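Local atomic coordinates of Epf (PDB entry 4ES8), a protein that is a cell-surface adhesin of Streptococcus pyogenes and binds to cells through an N-terminal domain that contains a carbohydrate-binding module. Residues A[112-123]-A[204-215]; A[128-136]-A[147-157]. All coordinates share one frame; numbering follows the deposited sequence. Where two conformers were deposited one is given.

How the contacts relate
Both contacts lie in the beta-rich part of the chain that precedes the small four-stranded sheet of residues 248-310. Their centres are about 14 Å apart. Contact 1 pairs strands 113-123 and 202-213 inside one antiparallel sheet. Contact 2 sets strand 127-135 of the other large sheet against the short helix 150-153 and the start of strand 154-159, an outermost strand of the sheet of contact 1. Strand 127-135 follows 113-123 directly, and contact 2 is nested in the loop that contact 1 closes. Phe118, Gln120 and Ile116 meet Tyr131 and Ile133, so the two contacts share the packing between the sheets of a beta sandwich.

Contact 1: A[112-123]-A[204-215]; sequences HDYKITFEQGQI and VEFKNLKIIDVT
Asp213 holds CG anti to the backbone N (chi1 -169°), which turns its carboxylate to the His112 ring. The two meet where strands 113-123 and 204-213 pair as antiparallel neighbours in one sheet of a beta sandwich. His112 ND1 donates to Asp213 OD2 at 2.6 Å in a nearly straight bond. The oxygen lies in the ring plane and uses its syn lone pair. The ring and carboxylate planes are 79° apart. Thr215 CG2 sits over one face of the imidazole in a CH-pi contact. Asp213 OD1 accepts from the backbone N of Thr215, which closes an Asx turn, and also from its hydroxyl, so both carboxylate oxygens are held. Thr215 OG1 in turn accepts from Asp113 N at 2.9 Å. A water joins Asp213 OD2 to Tyr114 OH, which also bonds Ile109 N. His112 NE2 is hydrogen-bonded to Glu246 O, just before strand 248-253 of the four-stranded sheet.

Further along, Ile211 CD1 packs on Ile116 CG1 at 3.7 Å and on Tyr114 CB, on the face turned to the other sheet. In one of the two conformers of Leu209, its CD2 lies 3.8 Å from Phe118 CB. Two beta bulges shift the pairing, one between Thr117 and Glu119 and one between Gln120 and Ile123. At the first, Asn208 has a left-handed backbone conformation. Its ND2 donates to Glu119 OE2 at 2.8 Å, meeting that oxygen from above the carboxylate plane.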
loop_
_atom_site.group_PDB
_atom_site.type_symbol
_atom_site.label_atom_id
_atom_site.label_comp_id
_atom_site.label_asym_id
_atom_site.label_seq_id
_atom_site.Cartn_x
_atom_site.Cartn_y
_atom_site.Cartn_z
ATOM N N HIS A 112 -1.400 -7.315 1.778
ATOM C CA HIS A 112 -2.571 -6.692 1.175
ATOM C C HIS A 112 -2.113 -6.065 -0.148
ATOM O O HIS A 112 -0.906 -5.843 -0.343
ATOM C CB HIS A 112 -3.165 -5.640 2.125
ATOM C CG HIS A 112 -4.251 -6.152 3.034
ATOM N ND1 HIS A 112 -5.333 -5.349 3.368
ATOM C CD2 HIS A 112 -4.376 -7.345 3.672
ATOM C CE1 HIS A 112 -6.076 -6.060 4.204
ATOM N NE2 HIS A 112 -5.531 -7.267 4.439
ATOM N N ASP A 113 -3.065 -5.800 -1.046
ATOM C CA ASP A 113 -2.825 -5.196 -2.350
ATOM C C ASP A 113 -3.222 -3.735 -2.308
ATOM O O ASP A 113 -4.279 -3.403 -1.737
ATOM C CB ASP A 113 -3.626 -5.940 -3.419
ATOM C CG ASP A 113 -3.145 -7.360 -3.628
ATOM O OD1 ASP A 113 -1.939 -7.564 -3.678
ATOM O OD2 ASP A 113 -3.982 -8.267 -3.674
ATOM N N TYR A 114 -2.384 -2.860 -2.913
ATOM C CA TYR A 114 -2.637 -1.425 -2.895
ATOM C C TYR A 114 -2.554 -0.840 -4.288
ATOM O O TYR A 114 -1.888 -1.403 -5.174
ATOM C CB TYR A 114 -1.648 -0.714 -1.958
ATOM C CG TYR A 114 -1.857 -1.119 -0.514
ATOM C CD1 TYR A 114 -2.803 -0.473 0.279
ATOM C CD2 TYR A 114 -1.174 -2.207 0.037
ATOM C CE1 TYR A 114 -3.044 -0.876 1.596
ATOM C CE2 TYR A 114 -1.411 -2.623 1.351
ATOM C CZ TYR A 114 -2.350 -1.960 2.121
ATOM O OH TYR A 114 -2.575 -2.381 3.414
ATOM N N LYS A 115 -3.259 0.281 -4.473
ATOM C CA LYS A 115 -3.293 1.016 -5.733
ATOM C C LYS A 115 -2.925 2.461 -5.467
ATOM O O LYS A 115 -3.674 3.155 -4.774
ATOM C CB LYS A 115 -4.684 0.927 -6.390
ATOM C CG LYS A 115 -4.833 1.777 -7.661
ATOM C CD LYS A 115 -6.299 1.902 -8.099
ATOM C CE LYS A 115 -6.416 2.585 -9.448
ATOM N NZ LYS A 115 -7.830 2.706 -9.900
ATOM N N ILE A 116 -1.789 2.898 -6.000
ATOM C CA ILE A 116 -1.329 4.280 -5.901
ATOM C C ILE A 116 -1.709 4.984 -7.185
ATOM O O ILE A 116 -1.531 4.425 -8.283
ATOM C CB ILE A 116 0.206 4.324 -5.705
ATOM C CG1 ILE A 116 0.652 3.801 -4.348
ATOM C CG2 ILE A 116 0.775 5.731 -5.985
ATOM C CD1 ILE A 116 2.205 3.632 -4.250
ATOM N N THR A 117 -2.203 6.231 -7.067
ATOM C CA THR A 117 -2.490 7.055 -8.236
ATOM C C THR A 117 -1.886 8.412 -7.995
ATOM O O THR A 117 -1.825 8.871 -6.856
ATOM C CB THR A 117 -3.995 7.147 -8.522
ATOM O OG1 THR A 117 -4.688 7.634 -7.367
ATOM C CG2 THR A 117 -4.593 5.802 -8.950
ATOM N N PHE A 118 -1.418 9.063 -9.060
ATOM C CA PHE A 118 -0.892 10.425 -8.960
ATOM C C PHE A 118 -0.824 11.006 -10.329
ATOM O O PHE A 118 -1.047 10.288 -11.303
ATOM C CB PHE A 118 0.492 10.484 -8.268
ATOM C CG PHE A 118 1.585 9.688 -8.952
ATOM C CD1 PHE A 118 1.700 8.322 -8.751
ATOM C CD2 PHE A 118 2.491 10.311 -9.806
ATOM C CE1 PHE A 118 2.714 7.590 -9.391
ATOM C CE2 PHE A 118 3.483 9.574 -10.469
ATOM C CZ PHE A 118 3.596 8.219 -10.251
ATOM N N GLU A 119 -0.490 12.294 -10.411
ATOM C CA GLU A 119 -0.306 12.918 -11.708
ATOM C C GLU A 119 1.166 13.175 -11.924
ATOM O O GLU A 119 1.815 13.791 -11.071
ATOM C CB GLU A 119 -1.072 14.252 -11.794
ATOM C CG GLU A 119 -2.575 14.096 -11.645
ATOM C CD GLU A 119 -3.305 15.410 -11.812
ATOM O OE1 GLU A 119 -3.188 16.027 -12.896
ATOM O OE2 GLU A 119 -4.035 15.795 -10.874
ATOM N N GLN A 120 1.686 12.732 -13.056
ATOM C CA GLN A 120 3.023 13.098 -13.479
ATOM C C GLN A 120 2.871 14.459 -14.131
ATOM O O GLN A 120 2.217 14.567 -15.188
ATOM C CB GLN A 120 3.613 12.064 -14.450
ATOM C CG GLN A 120 4.922 12.512 -15.094
ATOM C CD GLN A 120 5.966 12.671 -14.017
ATOM O OE1 GLN A 120 6.332 11.700 -13.354
ATOM N NE2 GLN A 120 6.370 13.923 -13.757
ATOM N N GLY A 121 3.378 15.490 -13.468
ATOM C CA GLY A 121 3.370 16.851 -13.999
ATOM C C GLY A 121 4.528 17.034 -14.969
ATOM O O GLY A 121 5.091 16.056 -15.499
ATOM N N GLN A 122 4.901 18.299 -15.208
ATOM C CA GLN A 122 5.949 18.644 -16.166
ATOM C C GLN A 122 7.216 17.834 -15.966
ATOM O O GLN A 122 7.623 17.586 -14.833
ATOM C CB GLN A 122 6.300 20.150 -16.079
ATOM C CG GLN A 122 6.948 20.559 -14.752
ATOM C CD GLN A 122 6.953 22.047 -14.650
ATOM O OE1 GLN A 122 7.787 22.733 -15.257
ATOM N NE2 GLN A 122 5.967 22.575 -13.933
ATOM N N ILE A 123 7.810 17.410 -17.075
ATOM C CA ILE A 123 9.109 16.761 -17.103
ATOM C C ILE A 123 9.955 17.564 -18.064
ATOM O O ILE A 123 9.738 17.496 -19.290
ATOM C CB ILE A 123 9.107 15.262 -17.497
ATOM C CG1 ILE A 123 8.194 14.428 -16.566
ATOM C CG2 ILE A 123 10.575 14.724 -17.469
ATOM C CD1 ILE A 123 7.895 13.008 -17.152
ATOM N N VAL A 204 10.892 19.151 -12.693
ATOM C CA VAL A 204 10.037 17.955 -12.771
ATOM C C VAL A 204 9.084 18.028 -11.590
ATOM O O VAL A 204 9.532 18.326 -10.478
ATOM C CB VAL A 204 10.826 16.615 -12.859
ATOM C CG1 VAL A 204 11.804 16.425 -11.680
ATOM C CG2 VAL A 204 9.865 15.422 -12.990
ATOM N N GLU A 205 7.789 17.781 -11.821
ATOM C CA GLU A 205 6.773 17.897 -10.778
ATOM C C GLU A 205 5.876 16.669 -10.726
ATOM O O GLU A 205 5.521 16.124 -11.775
ATOM C CB GLU A 205 5.917 19.153 -11.047
ATOM C CG GLU A 205 4.823 19.424 -10.030
ATOM C CD GLU A 205 3.904 20.542 -10.470
ATOM O OE1 GLU A 205 3.050 20.289 -11.350
ATOM O OE2 GLU A 205 4.042 21.670 -9.942
ATOM N N PHE A 206 5.479 16.280 -9.503
ATOM C CA PHE A 206 4.562 15.182 -9.241
ATOM C C PHE A 206 3.466 15.699 -8.344
ATOM O O PHE A 206 3.762 16.503 -7.451
ATOM C CB PHE A 206 5.282 14.013 -8.542
ATOM C CG PHE A 206 6.639 13.702 -9.120
ATOM C CD1 PHE A 206 6.774 12.802 -10.175
ATOM C CD2 PHE A 206 7.791 14.301 -8.595
ATOM C CE1 PHE A 206 8.039 12.488 -10.687
ATOM C CE2 PHE A 206 9.063 13.974 -9.097
ATOM C CZ PHE A 206 9.179 13.061 -10.137
ATOM N N LYS A 207 2.218 15.288 -8.549
ATOM C CA LYS A 207 1.190 15.860 -7.676
ATOM C C LYS A 207 -0.018 14.973 -7.486
ATOM O O LYS A 207 -0.188 13.983 -8.201
ATOM C CB LYS A 207 0.711 17.223 -8.236
ATOM C CG LYS A 207 0.149 17.156 -9.644
ATOM C CD LYS A 207 -0.132 18.574 -10.184
ATOM C CE LYS A 207 -0.471 18.515 -11.649
ATOM N NZ LYS A 207 -1.016 19.809 -12.148
ATOM N N ASN A 208 -0.847 15.334 -6.495
ATOM C CA ASN A 208 -2.158 14.709 -6.204
ATOM C C ASN A 208 -2.020 13.192 -6.007
ATOM O O ASN A 208 -2.616 12.374 -6.722
ATOM C CB ASN A 208 -3.153 15.070 -7.304
ATOM C CG ASN A 208 -3.435 16.562 -7.292
ATOM O OD1 ASN A 208 -3.447 17.221 -6.230
ATOM N ND2 ASN A 208 -3.690 17.122 -8.454
ATOM N N LEU A 209 -1.225 12.864 -4.992
ATOM C CA LEU A 209 -0.892 11.486 -4.638
ATOM C C LEU A 209 -1.994 10.859 -3.789
ATOM O O LEU A 209 -2.501 11.487 -2.850
ATOM C CB LEU A 209 0.455 11.458 -3.906
ATOM C CG LEU A 209 1.586 12.202 -4.650
ATOM C CD1 LEU A 209 2.229 13.270 -3.788
ATOM C CD2 LEU A 209 2.600 11.265 -5.207
ATOM N N LYS A 210 -2.379 9.630 -4.129
ATOM C CA LYS A 210 -3.412 8.876 -3.396
ATOM C C LYS A 210 -3.000 7.422 -3.336
ATOM O O LYS A 210 -2.302 6.958 -4.238
ATOM C CB LYS A 210 -4.798 8.974 -4.084
ATOM C CG LYS A 210 -5.488 10.339 -4.022
ATOM C CD LYS A 210 -6.785 10.317 -4.861
ATOM C CE LYS A 210 -7.233 11.728 -5.163
ATOM N NZ LYS A 210 -8.613 11.760 -5.719
ATOM N N ILE A 211 -3.457 6.685 -2.304
ATOM C CA ILE A 211 -3.236 5.240 -2.243
ATOM C C ILE A 211 -4.436 4.622 -1.555
ATOM O O ILE A 211 -4.875 5.128 -0.520
ATOM C CB ILE A 211 -1.898 4.803 -1.601
ATOM C CG1 ILE A 211 -1.728 3.266 -1.624
ATOM C CG2 ILE A 211 -1.719 5.378 -0.174
ATOM C CD1 ILE A 211 -0.393 2.757 -1.008
ATOM N N ILE A 212 -4.943 3.509 -2.084
ATOM C CA ILE A 212 -6.064 2.807 -1.454
ATOM C C ILE A 212 -5.780 1.333 -1.416
ATOM O O ILE A 212 -5.026 0.814 -2.257
ATOM C CB ILE A 212 -7.414 3.063 -2.175
ATOM C CG1 ILE A 212 -7.363 2.677 -3.676
ATOM C CG2 ILE A 212 -7.842 4.537 -1.973
ATOM C CD1 ILE A 212 -8.760 2.412 -4.293
ATOM N N ASP A 213 -6.372 0.661 -0.435
ATOM C CA ASP A 213 -6.300 -0.786 -0.339
ATOM C C ASP A 213 -7.259 -1.370 -1.383
ATOM O O ASP A 213 -8.409 -0.934 -1.459
ATOM C CB ASP A 213 -6.679 -1.193 1.088
ATOM C CG ASP A 213 -6.401 -2.647 1.409
ATOM O OD1 ASP A 213 -6.690 -3.502 0.567
ATOM O OD2 ASP A 213 -5.885 -2.918 2.508
ATOM N N VAL A 214 -6.776 -2.315 -2.219
ATOM C CA VAL A 214 -7.636 -2.939 -3.249
ATOM C C VAL A 214 -7.636 -4.466 -3.089
ATOM O O VAL A 214 -7.957 -5.199 -4.033
ATOM C CB VAL A 214 -7.213 -2.525 -4.676
ATOM C CG1 VAL A 214 -7.509 -1.052 -4.914
ATOM C CG2 VAL A 214 -5.743 -2.852 -4.943
ATOM N N THR A 215 -7.334 -4.942 -1.875
ATOM C CA THR A 215 -7.292 -6.367 -1.591
ATOM C C THR A 215 -8.640 -7.043 -1.856
ATOM O O THR A 215 -9.666 -6.589 -1.373
ATOM C CB THR A 215 -6.915 -6.556 -0.127
ATOM O OG1 THR A 215 -5.675 -5.874 0.125
ATOM C CG2 THR A 215 -6.788 -8.001 0.254
HETATM O O HOH W 1 -4.826 -1.381 4.444
HETATM O O HOH W 2 -4.428 10.383 -7.435
HETATM O O HOH W 3 3.540 20.483 -13.947
#

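Contact 2: A[128-136]-A[147-157]; sequences TVDYRIGSA and ISDESKYASNV. With NA (sodium ion), chain F.
Ile133, Glu150 and Tyr153 give up large areas to this contact, in which a short helical turn packs against strand 127-135 of the beta sandwich. Residues 147-149 form a 3-10 turn, and a weakly bonded helix of about 150-153 leads into strand 154-159.

Glu150 is the polar centre. Its chain is extended, with CG anti to the backbone N (chi1 -179°), and this carries the carboxylate across to the strand. OE2 accepts from Ile133 N at 2.9 Å, on the anti side and 20° out of the carboxylate plane. Gln164 NE2 also bonds this oxygen. OE1 forms a salt bridge with Arg132 NH1 at 3.0 Å, lying in the guanidinium plane. The guanidinium and carboxylate planes are turned 57° apart. A bend at chi2 of Arg132 turns its guanidinium so that NE bonds Asp130 OD2 at 2.8 Å while NH1 meets Glu150. The guanidinium thus bridges two carboxylates, which fixes its rotation and probably offsets their charge. Ile147 CG2 packs against Arg132 NE at 3.5 Å.

Ile133 is the apolar centre. Its CG2 meets Ala154 CB at 3.9 Å, and its CG1 approaches Val157 CG2 at 4.1 Å. Its side chain also touches Ile116 and Met186, so it joins the packing between the sheets. Val157 O binds a sodium ion, with two waters as further ligands.

Tyr153, in one of its two conformers, lays its ring against Gly134 and Ser135. Lys152 CB lies over one face. On the opposite face Ser135 N sits 3.5 Å above the plane, offset toward the rim, and Ser135 CB makes a CH-pi contact, 4.0 Å from the Tyr153 ring centroid.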
loop_
_atom_site.group_PDB
_atom_site.type_symbol
_atom_site.label_atom_id
_atom_site.label_comp_id
_atom_site.label_asym_id
_atom_site.label_seq_id
_atom_site.Cartn_x
_atom_site.Cartn_y
_atom_site.Cartn_z
ATOM N N THR A 128 14.858 12.185 -16.830
ATOM C CA THR A 128 14.227 10.871 -16.934
ATOM C C THR A 128 13.726 10.536 -15.532
ATOM O O THR A 128 14.195 11.112 -14.538
ATOM C CB THR A 128 15.136 9.823 -17.566
ATOM O OG1 THR A 128 16.387 9.816 -16.867
ATOM C CG2 THR A 128 15.386 10.103 -19.072
ATOM N N VAL A 129 12.685 9.714 -15.464
ATOM C CA VAL A 129 11.950 9.475 -14.233
ATOM C C VAL A 129 11.765 7.992 -13.971
ATOM O O VAL A 129 11.564 7.198 -14.903
ATOM C CB VAL A 129 10.555 10.193 -14.420
ATOM C CG1 VAL A 129 9.565 9.880 -13.293
ATOM C CG2 VAL A 129 10.724 11.709 -14.573
ATOM N N ASP A 130 11.753 7.642 -12.680
ATOM C CA ASP A 130 11.459 6.277 -12.231
ATOM C C ASP A 130 10.487 6.363 -11.058
ATOM O O ASP A 130 10.463 7.380 -10.348
ATOM C CB ASP A 130 12.742 5.514 -11.828
ATOM C CG ASP A 130 12.568 4.000 -11.640
ATOM O OD1 ASP A 130 11.498 3.457 -12.034
ATOM O OD2 ASP A 130 13.482 3.365 -11.073
ATOM N N TYR A 131 9.690 5.316 -10.875
ATOM C CA TYR A 131 8.729 5.197 -9.760
ATOM C C TYR A 131 9.003 3.883 -9.055
ATOM O O TYR A 131 9.020 2.835 -9.705
ATOM C CB TYR A 131 7.266 5.206 -10.227
ATOM C CG TYR A 131 6.870 6.279 -11.223
ATOM C CD1 TYR A 131 7.156 7.626 -10.986
ATOM C CD2 TYR A 131 6.105 5.964 -12.343
ATOM C CE1 TYR A 131 6.719 8.621 -11.864
ATOM C CE2 TYR A 131 5.665 6.946 -13.220
ATOM C CZ TYR A 131 5.981 8.276 -12.982
ATOM O OH TYR A 131 5.563 9.241 -13.865
ATOM N N ARG A 132 9.213 3.933 -7.748
ATOM C CA ARG A 132 9.484 2.722 -6.998
ATOM C C ARG A 132 8.711 2.693 -5.717
ATOM O O ARG A 132 8.219 3.729 -5.286
ATOM C CB ARG A 132 10.988 2.642 -6.656
ATOM C CG ARG A 132 11.934 2.491 -7.855
ATOM C CD ARG A 132 12.042 1.060 -8.350
ATOM N NE ARG A 132 12.791 1.037 -9.607
ATOM C CZ ARG A 132 12.998 -0.069 -10.307
ATOM N NH1 ARG A 132 12.480 -1.227 -9.901
ATOM N NH2 ARG A 132 13.693 -0.023 -11.442
ATOM N N ILE A 133 8.647 1.516 -5.080
ATOM C CA ILE A 133 8.117 1.399 -3.722
ATOM C C ILE A 133 9.329 1.282 -2.802
ATOM O O ILE A 133 10.327 0.644 -3.168
ATOM C CB ILE A 133 7.153 0.195 -3.554
ATOM C CG1 ILE A 133 6.049 0.214 -4.640
ATOM C CG2 ILE A 133 6.543 0.161 -2.127
ATOM C CD1 ILE A 133 5.182 1.462 -4.683
ATOM N N GLY A 134 9.253 1.882 -1.622
ATOM C CA GLY A 134 10.358 1.749 -0.693
ATOM C C GLY A 134 9.904 1.790 0.751
ATOM O O GLY A 134 8.709 1.888 1.044
ATOM N N SER A 135 10.885 1.731 1.667
ATOM C CA SER A 135 10.571 1.927 3.080
ATOM C C SER A 135 10.048 3.349 3.296
ATOM O O SER A 135 10.343 4.254 2.505
ATOM C CB SER A 135 11.838 1.746 3.911
ATOM O OG SER A 135 12.860 2.632 3.483
ATOM N N ALA A 136 9.298 3.579 4.388
ATOM C CA ALA A 136 8.888 4.945 4.672
ATOM C C ALA A 136 10.093 5.794 5.008
ATOM O O ALA A 136 11.071 5.283 5.568
ATOM C CB ALA A 136 7.923 4.954 5.862
ATOM N N ILE A 147 17.673 1.895 -4.463
ATOM C CA ILE A 147 16.522 1.579 -5.320
ATOM C C ILE A 147 16.228 0.077 -5.225
ATOM O O ILE A 147 15.064 -0.326 -5.113
ATOM C CB ILE A 147 16.814 1.986 -6.774
ATOM C CG1 ILE A 147 16.994 3.503 -6.899
ATOM C CG2 ILE A 147 15.703 1.480 -7.719
ATOM C CD1 ILE A 147 17.418 3.963 -8.338
ATOM N N SER A 148 17.303 -0.726 -5.260
ATOM C CA SER A 148 17.231 -2.195 -5.256
ATOM C C SER A 148 16.634 -2.770 -3.950
ATOM O O SER A 148 16.351 -3.971 -3.917
ATOM C CB SER A 148 18.618 -2.784 -5.507
ATOM O OG SER A 148 19.500 -2.442 -4.457
ATOM N N ASP A 149 16.380 -1.938 -2.907
ATOM C CA ASP A 149 15.718 -2.416 -1.672
ATOM C C ASP A 149 14.204 -2.651 -1.917
ATOM O O ASP A 149 13.527 -3.175 -1.036
ATOM C CB ASP A 149 15.868 -1.413 -0.503
ATOM C CG ASP A 149 17.272 -1.133 0.033
ATOM O OD1 ASP A 149 18.150 -2.025 -0.096
ATOM O OD2 ASP A 149 17.476 -0.037 0.630
ATOM N N GLU A 150 13.657 -2.213 -3.071
ATOM C CA GLU A 150 12.219 -2.344 -3.338
ATOM C C GLU A 150 11.700 -3.749 -3.060
ATOM O O GLU A 150 10.620 -3.888 -2.477
ATOM C CB GLU A 150 11.937 -1.981 -4.794
ATOM C CG GLU A 150 10.471 -2.058 -5.204
ATOM C CD GLU A 150 10.257 -1.609 -6.631
ATOM O OE1 GLU A 150 10.897 -2.202 -7.542
ATOM O OE2 GLU A 150 9.446 -0.670 -6.836
ATOM N N SER A 151 12.454 -4.785 -3.476
ATOM C CA SER A 151 11.975 -6.151 -3.337
ATOM C C SER A 151 11.911 -6.637 -1.880
ATOM O O SER A 151 11.411 -7.739 -1.646
ATOM C CB SER A 151 12.790 -7.109 -4.191
ATOM O OG SER A 151 14.134 -7.108 -3.750
ATOM N N LYS A 152 12.401 -5.844 -0.919
ATOM C CA LYS A 152 12.250 -6.165 0.501
ATOM C C LYS A 152 10.886 -5.716 1.016
ATOM O O LYS A 152 10.424 -6.229 2.048
ATOM C CB LYS A 152 13.319 -5.419 1.345
ATOM C CG LYS A 152 14.763 -5.816 1.088
ATOM C CD LYS A 152 15.666 -4.886 1.900
ATOM C CE LYS A 152 17.136 -5.077 1.609
ATOM N NZ LYS A 152 17.972 -4.130 2.391
ATOM N N TYR A 153 10.231 -4.748 0.318
ATOM C CA TYR A 153 8.979 -4.145 0.808
ATOM C C TYR A 153 7.752 -4.466 -0.025
ATOM O O TYR A 153 6.644 -4.474 0.516
ATOM C CB TYR A 153 9.135 -2.615 0.899
ATOM C CG TYR A 153 10.431 -2.201 1.563
ATOM C CD1 TYR A 153 10.636 -2.400 2.929
ATOM C CD2 TYR A 153 11.471 -1.657 0.821
ATOM C CE1 TYR A 153 11.835 -2.039 3.540
ATOM C CE2 TYR A 153 12.681 -1.301 1.420
ATOM C CZ TYR A 153 12.860 -1.499 2.780
ATOM O OH TYR A 153 14.042 -1.137 3.381
ATOM N N ALA A 154 7.924 -4.694 -1.332
ATOM C CA ALA A 154 6.799 -4.925 -2.196
ATOM C C ALA A 154 7.087 -5.989 -3.211
ATOM O O ALA A 154 8.231 -6.137 -3.675
ATOM C CB ALA A 154 6.477 -3.615 -2.927
ATOM N N SER A 155 6.032 -6.725 -3.553
ATOM C CA SER A 155 6.056 -7.658 -4.660
ATOM C C SER A 155 5.028 -7.237 -5.712
ATOM O O SER A 155 4.125 -6.404 -5.452
ATOM C CB SER A 155 5.773 -9.080 -4.194
ATOM O OG SER A 155 4.424 -9.189 -3.784
ATOM N N ASN A 156 5.173 -7.802 -6.927
ATOM C CA ASN A 156 4.197 -7.614 -8.005
ATOM C C ASN A 156 3.988 -6.133 -8.351
ATOM O O ASN A 156 2.856 -5.727 -8.664
ATOM C CB ASN A 156 2.853 -8.258 -7.603
ATOM C CG ASN A 156 2.998 -9.703 -7.154
ATOM O OD1 ASN A 156 3.335 -10.585 -7.936
ATOM N ND2 ASN A 156 2.773 -9.976 -5.880
ATOM N N VAL A 157 5.062 -5.319 -8.309
ATOM C CA VAL A 157 4.912 -3.884 -8.641
ATOM C C VAL A 157 4.602 -3.746 -10.112
ATOM O O VAL A 157 5.265 -4.380 -10.955
ATOM C CB VAL A 157 6.160 -3.070 -8.261
ATOM C CG1 VAL A 157 5.971 -1.586 -8.617
ATOM C CG2 VAL A 157 6.495 -3.243 -6.778
HETATM NA NA NA F . 5.977 -4.589 -13.764
HETATM O O HOH W 4 7.795 -3.470 -13.056
HETATM O O HOH W 5 5.263 -1.903 -14.732
#